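Local coordinates for cell wall surface anchor family protein (Streptococcus agalactiae serogroup V, PDB 3TW0) that probably acts as the adhesive tip pilin of streptococcal pili, meeting the host through a von Willebrand factor A domain that holds a magnesium ion, at residues I182-Y187 with Q193-S198; L200-D205 with L210-I215; D227-K232 with L274-Y279; V282-P287 with K291-K296. The protein carries 2 engineered substitutions. One frame throughout, in Å; residues are numbered along the deposited sequence.

How the contacts relate
All four contacts lie in the long insertion between the parallel strands 165-172 and 319-324 of the vWA-type fold. Contact 1 is buried, whereas the other three are partly exposed. Contacts 1 and 2 share helix 192-201: its first turns hold a loop through one glutamine amide and aromatic packing, and the chain near its C-terminal end meets a loop through a salt-bridge network joined by a water. They touch where Asn-183 N reaches Asp-213 O. Contact 4, a backbone-bonded bridge between two loop runs, joins contact 1 through Thr-295 and Tyr-283. Contact 3, nearest the centre of the chain, relies on ring and carboxylate packing without hydrogen bonds, and touches contact 4 at Phe-285.

Contact 1: I182-Y187 with Q193-S198; sequences INFNPY and QNQFNS
Gln-195, on helix 192-201, grips the backbone of Asn-185 with both ends of its amide. OE1 accepts from Asn-185 N at 2.7 Å, with the donor in the carbonyl plane on a lone pair, while NE2 gives to Asn-185 O at 2.8 Å. The second acceptor lies close to the amide plane of the glutamine, so the two bonds fix the flip of the amide as well as its position. The side chain gets there fully stretched: CG stands anti to the carbonyl carbon (chi1 -71°) and the chain runs straight on beyond it (chi2 -167°). A glutamine suits this place because it has the reach and offers both a donor and an acceptor.

Deeper in, the contact is aromatic. The Phe-184 ring presents its edge to the helix, with CE1 4.0 Å from Phe-196 CB. Phe-196 swings CG anti to its own backbone N (chi1 -179°), which brings its CD1 to 4.0 Å from Phe-184 CZ, the two side chains at a slant to each other. Ile-182 touches both rings: its CG2 sits over one face of the Phe-184 ring, offset toward the rim, and its CD1 lies 4.3 Å from Phe-196 CE1, at that ring's edge. Outside the two segments, Lys-296 makes a cation-pi contact with Phe-196.

Asn-185 also closes an Asx turn, OD1 accepting from Tyr-187 N. Gln-195 NE2 has a further acceptor in Thr-190 O. One buried amide thus satisfies the backbone N-H and C=O of Asn-185 beside the apolar cluster of Ile-182, Phe-184 and Phe-196, fastening 182-187 to the helix without any strand pairing.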
# COMPACT_ATOMS: atom_id res chain seq x y z
N ILE A 182 -5.30 3.42 12.09
CA ILE A 182 -5.07 4.34 13.20
C ILE A 182 -5.84 3.80 14.42
O ILE A 182 -7.01 3.44 14.31
CB ILE A 182 -5.52 5.76 12.84
CG1 ILE A 182 -4.63 6.31 11.72
CG2 ILE A 182 -5.48 6.68 14.08
CD1 ILE A 182 -5.16 7.59 10.99
N ASN A 183 -5.16 3.69 15.56
CA ASN A 183 -5.77 3.03 16.74
C ASN A 183 -6.73 3.90 17.54
O ASN A 183 -6.49 4.16 18.71
CB ASN A 183 -4.69 2.44 17.67
CG ASN A 183 -5.23 1.34 18.60
OD1 ASN A 183 -6.36 0.84 18.44
ND2 ASN A 183 -4.42 0.96 19.57
N PHE A 184 -7.83 4.30 16.93
CA PHE A 184 -8.91 4.95 17.64
C PHE A 184 -9.53 4.07 18.76
O PHE A 184 -9.57 2.81 18.67
CB PHE A 184 -10.02 5.37 16.68
CG PHE A 184 -9.62 6.45 15.71
CD1 PHE A 184 -9.56 7.78 16.11
CD2 PHE A 184 -9.31 6.13 14.39
CE1 PHE A 184 -9.19 8.81 15.21
CE2 PHE A 184 -8.96 7.13 13.48
CZ PHE A 184 -8.89 8.49 13.91
N ASN A 185 -10.01 4.72 19.81
CA ASN A 185 -10.55 4.00 20.94
C ASN A 185 -12.07 4.21 21.01
O ASN A 185 -12.54 5.31 21.32
CB ASN A 185 -9.85 4.42 22.23
CG ASN A 185 -10.32 3.63 23.44
OD1 ASN A 185 -11.39 2.99 23.41
ND2 ASN A 185 -9.55 3.67 24.52
N PRO A 186 -12.84 3.16 20.67
CA PRO A 186 -14.27 3.33 20.55
C PRO A 186 -14.96 3.34 21.91
O PRO A 186 -16.17 3.56 21.98
CB PRO A 186 -14.69 2.09 19.76
CG PRO A 186 -13.75 1.07 20.10
CD PRO A 186 -12.43 1.77 20.36
N TYR A 187 -14.20 3.10 22.98
CA TYR A 187 -14.79 2.78 24.26
C TYR A 187 -14.66 3.90 25.26
O TYR A 187 -15.00 3.74 26.41
CB TYR A 187 -14.19 1.48 24.79
CG TYR A 187 -14.53 0.29 23.90
CD1 TYR A 187 -15.79 0.19 23.31
CD2 TYR A 187 -13.60 -0.72 23.66
CE1 TYR A 187 -16.13 -0.89 22.49
CE2 TYR A 187 -13.92 -1.81 22.85
CZ TYR A 187 -15.19 -1.88 22.27
OH TYR A 187 -15.53 -2.95 21.47
N GLN A 193 -12.28 13.08 16.80
CA GLN A 193 -11.45 14.24 16.42
C GLN A 193 -10.44 14.59 17.52
O GLN A 193 -9.26 14.78 17.24
CB GLN A 193 -12.30 15.46 16.04
CG GLN A 193 -11.43 16.63 15.49
CD GLN A 193 -10.71 16.27 14.18
OE1 GLN A 193 -11.34 15.87 13.21
NE2 GLN A 193 -9.38 16.41 14.17
N ASN A 194 -10.89 14.65 18.77
CA ASN A 194 -9.97 14.91 19.86
C ASN A 194 -8.97 13.77 20.05
O ASN A 194 -7.84 14.00 20.44
CB ASN A 194 -10.72 15.23 21.17
CG ASN A 194 -11.40 16.60 21.15
OD1 ASN A 194 -10.95 17.52 20.46
ND2 ASN A 194 -12.50 16.75 21.90
N GLN A 195 -9.37 12.53 19.75
CA GLN A 195 -8.43 11.40 19.84
C GLN A 195 -7.34 11.57 18.78
O GLN A 195 -6.17 11.43 19.06
CB GLN A 195 -9.14 10.05 19.66
CG GLN A 195 -10.04 9.65 20.82
CD GLN A 195 -10.45 8.19 20.73
OE1 GLN A 195 -9.64 7.33 20.36
NE2 GLN A 195 -11.70 7.92 21.02
N PHE A 196 -7.75 11.94 17.59
CA PHE A 196 -6.83 12.11 16.45
C PHE A 196 -5.83 13.21 16.76
O PHE A 196 -4.59 13.02 16.70
CB PHE A 196 -7.65 12.45 15.20
CG PHE A 196 -6.84 12.62 13.94
CD1 PHE A 196 -6.43 11.51 13.20
CD2 PHE A 196 -6.55 13.91 13.44
CE1 PHE A 196 -5.72 11.68 12.01
CE2 PHE A 196 -5.84 14.08 12.28
CZ PHE A 196 -5.41 12.96 11.55
N ASN A 197 -6.37 14.36 17.13
CA ASN A 197 -5.57 15.49 17.65
C ASN A 197 -4.56 15.12 18.73
O ASN A 197 -3.44 15.63 18.68
CB ASN A 197 -6.49 16.61 18.14
CG ASN A 197 -7.27 17.25 17.02
OD1 ASN A 197 -7.00 17.00 15.85
ND2 ASN A 197 -8.24 18.11 17.37
N SER A 198 -4.92 14.25 19.68
CA SER A 198 -3.93 13.81 20.67
C SER A 198 -2.82 12.95 20.06
O SER A 198 -1.67 12.98 20.55
CB SER A 198 -4.55 13.06 21.86
OG SER A 198 -5.59 13.83 22.43

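Contact 2: L200-D205 with L210-I215; sequences LNKIPD and LQEDFI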
# COMPACT_ATOMS: atom_id res chain seq x y z
N LEU A 200 -1.65 13.46 16.98
CA LEU A 200 -0.84 14.48 16.32
C LEU A 200 0.04 15.23 17.33
O LEU A 200 1.15 15.62 16.99
CB LEU A 200 -1.74 15.49 15.61
CG LEU A 200 -2.72 15.10 14.49
CD1 LEU A 200 -3.54 16.31 14.07
CD2 LEU A 200 -2.02 14.49 13.24
N ASN A 201 -0.47 15.42 18.56
CA ASN A 201 0.21 16.22 19.57
C ASN A 201 1.56 15.63 19.90
O ASN A 201 2.46 16.34 20.35
CB ASN A 201 -0.66 16.41 20.85
CG ASN A 201 -1.77 17.45 20.65
OD1 ASN A 201 -1.64 18.33 19.82
ND2 ASN A 201 -2.85 17.35 21.43
N LYS A 202 1.72 14.33 19.60
CA LYS A 202 2.94 13.60 19.93
C LYS A 202 4.13 13.89 18.99
O LYS A 202 5.26 13.61 19.36
CB LYS A 202 2.66 12.09 20.03
CG LYS A 202 1.71 11.67 21.19
CD LYS A 202 1.48 10.16 21.10
CE LYS A 202 0.37 9.66 21.99
NZ LYS A 202 0.49 8.18 22.09
N ILE A 203 3.87 14.43 17.80
CA ILE A 203 4.92 14.81 16.84
C ILE A 203 5.15 16.33 16.97
O ILE A 203 4.17 17.08 17.03
CB ILE A 203 4.49 14.53 15.35
CG1 ILE A 203 3.89 13.14 15.16
CG2 ILE A 203 5.62 14.83 14.32
CD1 ILE A 203 4.48 12.03 15.99
N PRO A 204 6.43 16.77 17.05
CA PRO A 204 6.77 18.21 17.20
C PRO A 204 5.91 19.11 16.30
O PRO A 204 5.25 20.01 16.83
CB PRO A 204 8.27 18.28 16.87
CG PRO A 204 8.79 16.90 17.31
CD PRO A 204 7.64 15.91 17.15
N ASP A 205 5.86 18.85 14.99
CA ASP A 205 5.10 19.73 14.08
C ASP A 205 3.63 19.32 13.85
O ASP A 205 2.97 19.90 12.98
CB ASP A 205 5.81 19.87 12.72
CG ASP A 205 5.67 18.60 11.84
OD1 ASP A 205 4.99 17.64 12.25
OD2 ASP A 205 6.26 18.55 10.75
N LEU A 210 2.53 8.64 15.51
CA LEU A 210 3.60 7.70 15.81
C LEU A 210 3.14 6.27 15.51
O LEU A 210 1.95 5.98 15.57
CB LEU A 210 4.06 7.80 17.28
CG LEU A 210 4.92 9.01 17.70
CD1 LEU A 210 5.01 9.10 19.23
CD2 LEU A 210 6.34 9.05 17.05
N GLN A 211 4.10 5.40 15.19
CA GLN A 211 3.81 3.98 15.00
C GLN A 211 2.94 3.37 16.11
O GLN A 211 2.01 2.59 15.84
CB GLN A 211 5.10 3.16 14.83
CG GLN A 211 4.82 1.69 14.45
CD GLN A 211 6.03 0.97 13.92
OE1 GLN A 211 6.66 1.39 12.95
NE2 GLN A 211 6.36 -0.15 14.54
N GLU A 212 3.23 3.75 17.35
CA GLU A 212 2.56 3.18 18.52
C GLU A 212 1.02 3.41 18.52
O GLU A 212 0.30 2.73 19.24
CB GLU A 212 3.17 3.73 19.81
CG GLU A 212 2.90 5.22 19.98
CD GLU A 212 3.52 5.79 21.23
OE1 GLU A 212 4.70 5.53 21.46
OE2 GLU A 212 2.83 6.51 21.97
N ASP A 213 0.55 4.38 17.73
CA ASP A 213 -0.88 4.65 17.64
C ASP A 213 -1.46 4.13 16.33
O ASP A 213 -2.56 4.53 15.95
CB ASP A 213 -1.16 6.15 17.76
CG ASP A 213 -0.82 6.69 19.13
OD1 ASP A 213 -1.31 6.14 20.14
OD2 ASP A 213 -0.04 7.66 19.19
N PHE A 214 -0.70 3.28 15.64
CA PHE A 214 -1.24 2.43 14.57
C PHE A 214 -1.39 0.99 15.11
O PHE A 214 -0.67 0.57 16.04
CB PHE A 214 -0.35 2.41 13.33
CG PHE A 214 -0.46 3.66 12.45
CD1 PHE A 214 -1.31 3.68 11.34
CD2 PHE A 214 0.32 4.78 12.72
CE1 PHE A 214 -1.41 4.82 10.50
CE2 PHE A 214 0.25 5.93 11.90
CZ PHE A 214 -0.62 5.96 10.79
N ILE A 215 -2.35 0.25 14.55
CA ILE A 215 -2.53 -1.17 14.86
C ILE A 215 -1.60 -1.96 13.99
O ILE A 215 -1.81 -2.13 12.80
CB ILE A 215 -4.00 -1.64 14.66
CG1 ILE A 215 -4.95 -0.67 15.40
CG2 ILE A 215 -4.20 -3.09 15.16
CD1 ILE A 215 -6.44 -1.13 15.45
O HOH W 1 -2.20 7.33 22.36
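Lys-202 reaches from near the C-terminal end of helix 192-201 to Glu-212 and Asp-213, forming a salt-bridge network with segment 210-215, which includes a short 3-10 turn at 211-212, in the insertion of the vWA-type fold.

The ionic part centres on one ammonium group. Lys-202 NZ lies 2.9 Å from Glu-212 OE2, which uses its anti lone pair, and 3.0 Å from Asp-213 OD2, which uses its syn lone pair; a weak bond reaches Asp-213 OD1 as well. The lysine chain is extended beyond CG, and NZ meets both acids as they reach it from the other side of the contact. Two carboxylates round one amine would tend to keep it charged, and a long lysine suits an exposed start with a reach inward to the buried Asp-213.

The apolar part is adjacent. Ile-203 and Leu-210 run alongside each other, pointing opposite ways, and Ile-203 CD1 packs tightly against Leu-210 CG at 3.5 Å. Leu-210 CD1 also rests on Lys-202 CB, so the same lysine serves both kinds of contact.

A water joins the ionic end: it accepts from Lys-202 NZ at 2.8 Å and donates to Asp-213 OD1 at 2.7 Å.

Contact 3: D227-K232 with L274-Y279; sequences DGESFK and LYWRDY
Trp-276, at the end of strand 271-276, meets 227-232 first: its CZ3 comes 3.5 Å from Glu-229 OE1. The carboxylate and the indole are turned 53° apart, with no hydrogen bond. Glu-229 reaches it with CG anti to the backbone N (chi1 175°) and a bend at chi2, bringing its carboxylate obliquely to the CZ3 and CH2 corner of the indole.

Arg-277 follows and supports the next ring. Tyr-279 CE1 lies over one face of its guanidinium, 3.5 Å above the plane, and its NH1 gives a hydrogen bond to Lys-75 O.

Tyr-279 then brings CE2 to 3.8 Å from Asp-227 CB, the side chains crossing at about a right angle. A short acid suits position 227 because OD1 turns back to accept from Glu-229 N at 3.0 Å, an Asx turn. Gly-228 between them suits a phi of 86°, at which a side chain would press on the preceding carbonyl O.

Glu-229 lies about 11 Å from the bound magnesium, side chain to metal. Phe-234 stacks on Trp-276, and strand 70-78 packs against Arg-277 and Tyr-279, while the 227-232 loop, which comes after helix 220-223, is hydrogen-bonded through Gly-228 to Thr-177.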
# COMPACT_ATOMS: atom_id res chain seq x y z
N ASP A 227 -7.90 -3.57 0.50
CA ASP A 227 -7.50 -4.82 -0.13
C ASP A 227 -7.00 -4.60 -1.56
O ASP A 227 -7.01 -5.55 -2.36
CB ASP A 227 -8.66 -5.83 -0.15
CG ASP A 227 -9.89 -5.32 -0.93
OD1 ASP A 227 -9.87 -4.21 -1.50
OD2 ASP A 227 -10.89 -6.06 -0.97
N GLY A 228 -6.57 -3.38 -1.90
CA GLY A 228 -6.25 -3.04 -3.29
C GLY A 228 -7.40 -2.56 -4.19
O GLY A 228 -7.19 -2.23 -5.33
N GLU A 229 -8.61 -2.51 -3.67
CA GLU A 229 -9.78 -2.17 -4.46
C GLU A 229 -9.72 -0.67 -4.85
O GLU A 229 -10.02 -0.30 -5.98
CB GLU A 229 -11.03 -2.51 -3.61
CG GLU A 229 -12.42 -2.15 -4.16
CD GLU A 229 -12.94 -3.15 -5.19
OE1 GLU A 229 -13.02 -4.36 -4.85
OE2 GLU A 229 -13.26 -2.72 -6.32
N SER A 230 -9.26 0.18 -3.92
CA SER A 230 -9.37 1.63 -4.11
C SER A 230 -8.47 2.47 -3.19
O SER A 230 -8.15 2.09 -2.09
CB SER A 230 -10.84 2.09 -3.98
OG SER A 230 -10.97 3.50 -4.17
N PHE A 231 -8.05 3.62 -3.70
CA PHE A 231 -7.44 4.66 -2.90
C PHE A 231 -8.42 5.09 -1.79
O PHE A 231 -8.00 5.45 -0.69
CB PHE A 231 -7.14 5.84 -3.83
CG PHE A 231 -6.57 7.03 -3.13
CD1 PHE A 231 -5.23 7.04 -2.73
CD2 PHE A 231 -7.34 8.17 -2.93
CE1 PHE A 231 -4.69 8.18 -2.11
CE2 PHE A 231 -6.81 9.31 -2.33
CZ PHE A 231 -5.48 9.30 -1.90
N LYS A 232 -9.72 5.03 -2.07
CA LYS A 232 -10.73 5.49 -1.12
C LYS A 232 -11.21 4.40 -0.18
O LYS A 232 -11.22 3.24 -0.55
CB LYS A 232 -11.95 6.08 -1.86
CG LYS A 232 -11.70 7.47 -2.49
CD LYS A 232 -12.99 8.06 -3.12
CE LYS A 232 -13.17 7.69 -4.61
NZ LYS A 232 -13.45 6.22 -4.86
N LEU A 274 -24.83 -8.09 -0.61
CA LEU A 274 -23.38 -7.93 -0.52
C LEU A 274 -22.94 -6.55 -0.01
O LEU A 274 -23.49 -5.51 -0.42
CB LEU A 274 -22.73 -8.23 -1.88
CG LEU A 274 -23.03 -9.65 -2.40
CD1 LEU A 274 -22.47 -9.81 -3.77
CD2 LEU A 274 -22.49 -10.77 -1.47
N TYR A 275 -21.97 -6.58 0.91
CA TYR A 275 -21.34 -5.39 1.48
C TYR A 275 -19.83 -5.55 1.30
O TYR A 275 -19.29 -6.68 1.28
CB TYR A 275 -21.65 -5.27 2.99
CG TYR A 275 -23.12 -5.12 3.32
CD1 TYR A 275 -24.00 -6.18 3.15
CD2 TYR A 275 -23.63 -3.91 3.77
CE1 TYR A 275 -25.34 -6.05 3.41
CE2 TYR A 275 -25.00 -3.77 4.05
CZ TYR A 275 -25.83 -4.85 3.87
OH TYR A 275 -27.16 -4.75 4.12
N TRP A 276 -19.15 -4.41 1.19
CA TRP A 276 -17.71 -4.40 1.24
C TRP A 276 -17.33 -4.93 2.62
O TRP A 276 -18.04 -4.67 3.59
CB TRP A 276 -17.23 -2.96 1.09
CG TRP A 276 -17.64 -2.32 -0.20
CD1 TRP A 276 -18.48 -1.26 -0.36
CD2 TRP A 276 -17.22 -2.70 -1.51
NE1 TRP A 276 -18.61 -0.95 -1.69
CE2 TRP A 276 -17.84 -1.83 -2.42
CE3 TRP A 276 -16.37 -3.70 -2.00
CZ2 TRP A 276 -17.64 -1.91 -3.80
CZ3 TRP A 276 -16.17 -3.78 -3.36
CH2 TRP A 276 -16.79 -2.89 -4.24
N ARG A 277 -16.25 -5.69 2.71
CA ARG A 277 -15.77 -6.13 4.03
C ARG A 277 -15.34 -4.86 4.79
O ARG A 277 -14.92 -3.86 4.15
CB ARG A 277 -14.61 -7.11 3.87
CG ARG A 277 -15.00 -8.40 3.19
CD ARG A 277 -13.84 -9.40 3.20
NE ARG A 277 -13.59 -9.86 4.55
CZ ARG A 277 -12.75 -10.83 4.91
NH1 ARG A 277 -12.04 -11.50 4.03
NH2 ARG A 277 -12.64 -11.13 6.19
N ASP A 278 -15.48 -4.88 6.11
CA ASP A 278 -15.40 -3.65 6.92
C ASP A 278 -14.02 -2.97 6.97
O ASP A 278 -13.91 -1.80 7.37
CB ASP A 278 -16.01 -3.83 8.32
CG ASP A 278 -15.23 -4.79 9.22
OD1 ASP A 278 -13.99 -4.86 9.14
OD2 ASP A 278 -15.87 -5.46 10.04
N TYR A 279 -12.99 -3.68 6.52
CA TYR A 279 -11.69 -3.06 6.35
C TYR A 279 -11.64 -2.14 5.11
O TYR A 279 -10.69 -1.41 4.92
CB TYR A 279 -10.55 -4.10 6.35
CG TYR A 279 -10.67 -5.22 5.35
CD1 TYR A 279 -10.81 -6.55 5.79
CD2 TYR A 279 -10.61 -4.98 3.99
CE1 TYR A 279 -10.91 -7.60 4.88
CE2 TYR A 279 -10.70 -6.01 3.09
CZ TYR A 279 -10.85 -7.32 3.54
OH TYR A 279 -10.95 -8.34 2.60

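Contact 4: V282-P287 with K291-K296; sequences VYPFDP and KVSATK
Pro-284, whose ring packs on Ser-293 CB and the backbone O of Lys-296, follows a cis peptide bond, uncommon but most often found before proline, just before a single antiparallel bridge. That bridge, hairpin-like in topology, is the motif here. Phe-285 and Val-292 form its non-hydrogen-bonded pair, their CA atoms only 4.0 Å apart, and a backbone bond flanks the pair at each end. Ser-293 N gives to Pro-284 O at 2.9 Å, and Asp-286 N gives to Lys-291 O at the same distance. The latter oxygen also receives a CA-H...O contact from Phe-285 CA. Proline has no N-H to offer, so Pro-284 contributes its carbonyl alone.

Side chains pack around the bridge. Val-292 CG2, anti to its backbone N, lies against Pro-284 O and comes 4.1 Å from Val-282 CG1. Phe-285 holds CG between its backbone N and carbonyl carbon (chi1 56°), which carries its ring away from 291-296 and toward Trp-281. Asp-286 suits the bend that follows: its OD2 accepts from the backbone N of both Lys-288 and Thr-289. A small polar Ser-293 fits beside the proline, and its OG accepts from Thr-295 N in an ST turn.

Further along, Lys-296 sends its NZ to a salt bridge with Glu-303 of helix 302-312, while its backbone places Lys-296 O 3.6 Å from Pro-284 CD.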
# COMPACT_ATOMS: atom_id res chain seq x y z
N VAL A 282 -15.15 3.59 5.49
CA VAL A 282 -14.70 4.79 6.22
C VAL A 282 -14.65 4.39 7.69
O VAL A 282 -15.51 3.64 8.16
CB VAL A 282 -15.64 5.99 5.96
CG1 VAL A 282 -15.31 7.15 6.90
CG2 VAL A 282 -15.50 6.43 4.54
N TYR A 283 -13.61 4.82 8.40
CA TYR A 283 -13.51 4.51 9.81
C TYR A 283 -12.89 5.72 10.54
O TYR A 283 -12.36 6.63 9.91
CB TYR A 283 -12.69 3.21 10.04
CG TYR A 283 -11.19 3.45 9.96
CD1 TYR A 283 -10.55 3.55 8.72
CD2 TYR A 283 -10.43 3.62 11.11
CE1 TYR A 283 -9.19 3.78 8.64
CE2 TYR A 283 -9.05 3.88 11.04
CZ TYR A 283 -8.44 3.95 9.80
OH TYR A 283 -7.11 4.19 9.72
N PRO A 284 -12.95 5.72 11.87
CA PRO A 284 -13.47 4.68 12.77
C PRO A 284 -14.99 4.57 12.77
O PRO A 284 -15.68 5.49 12.32
CB PRO A 284 -12.97 5.14 14.14
CG PRO A 284 -12.92 6.66 14.00
CD PRO A 284 -12.62 6.98 12.59
N PHE A 285 -15.48 3.42 13.22
CA PHE A 285 -16.89 3.14 13.46
C PHE A 285 -16.99 2.26 14.73
O PHE A 285 -16.06 1.49 15.03
CB PHE A 285 -17.52 2.43 12.25
CG PHE A 285 -16.82 1.14 11.85
CD1 PHE A 285 -17.08 -0.05 12.51
CD2 PHE A 285 -15.88 1.13 10.82
CE1 PHE A 285 -16.41 -1.23 12.17
CE2 PHE A 285 -15.23 -0.05 10.45
CZ PHE A 285 -15.50 -1.24 11.12
N ASP A 286 -18.08 2.41 15.47
CA ASP A 286 -18.32 1.64 16.69
C ASP A 286 -18.36 0.18 16.33
O ASP A 286 -19.12 -0.22 15.46
CB ASP A 286 -19.67 2.04 17.33
CG ASP A 286 -19.90 1.37 18.69
OD1 ASP A 286 -20.12 2.12 19.65
OD2 ASP A 286 -19.88 0.13 18.81
N PRO A 287 -17.52 -0.63 16.98
CA PRO A 287 -17.45 -2.02 16.51
C PRO A 287 -18.70 -2.82 16.87
O PRO A 287 -18.98 -3.84 16.22
CB PRO A 287 -16.19 -2.57 17.21
CG PRO A 287 -15.80 -1.57 18.25
CD PRO A 287 -16.70 -0.38 18.17
N LYS A 291 -22.04 2.33 13.94
CA LYS A 291 -22.18 3.78 13.73
C LYS A 291 -20.84 4.36 13.32
O LYS A 291 -19.87 4.23 14.06
CB LYS A 291 -22.62 4.48 15.05
CG LYS A 291 -24.05 4.14 15.54
CD LYS A 291 -24.17 3.93 17.09
CE LYS A 291 -24.32 5.23 17.91
NZ LYS A 291 -25.61 5.96 17.61
N VAL A 292 -20.76 4.95 12.13
CA VAL A 292 -19.52 5.62 11.72
C VAL A 292 -19.27 6.85 12.62
O VAL A 292 -20.20 7.41 13.19
CB VAL A 292 -19.51 6.02 10.20
CG1 VAL A 292 -20.47 7.19 9.88
CG2 VAL A 292 -18.10 6.38 9.78
N SER A 293 -18.00 7.22 12.74
CA SER A 293 -17.59 8.41 13.47
C SER A 293 -18.36 9.66 13.01
O SER A 293 -18.53 9.89 11.81
CB SER A 293 -16.09 8.64 13.26
OG SER A 293 -15.72 9.95 13.67
N ALA A 294 -18.82 10.45 13.97
CA ALA A 294 -19.50 11.71 13.67
C ALA A 294 -18.51 12.87 13.75
O ALA A 294 -18.89 14.06 13.59
CB ALA A 294 -20.65 11.93 14.65
N THR A 295 -17.25 12.57 14.02
CA THR A 295 -16.23 13.63 13.92
C THR A 295 -15.14 13.27 12.91
O THR A 295 -15.37 13.33 11.73
CB THR A 295 -15.65 14.05 15.30
OG1 THR A 295 -14.97 12.94 15.90
CG2 THR A 295 -16.74 14.57 16.25
N LYS A 296 -13.94 12.91 13.38
CA LYS A 296 -12.85 12.63 12.47
C LYS A 296 -13.20 11.38 11.67
O LYS A 296 -13.66 10.39 12.27
CB LYS A 296 -11.56 12.36 13.27
CG LYS A 296 -10.31 12.04 12.39
CD LYS A 296 -9.90 13.27 11.55
CE LYS A 296 -9.09 12.86 10.35
NZ LYS A 296 -8.52 13.98 9.54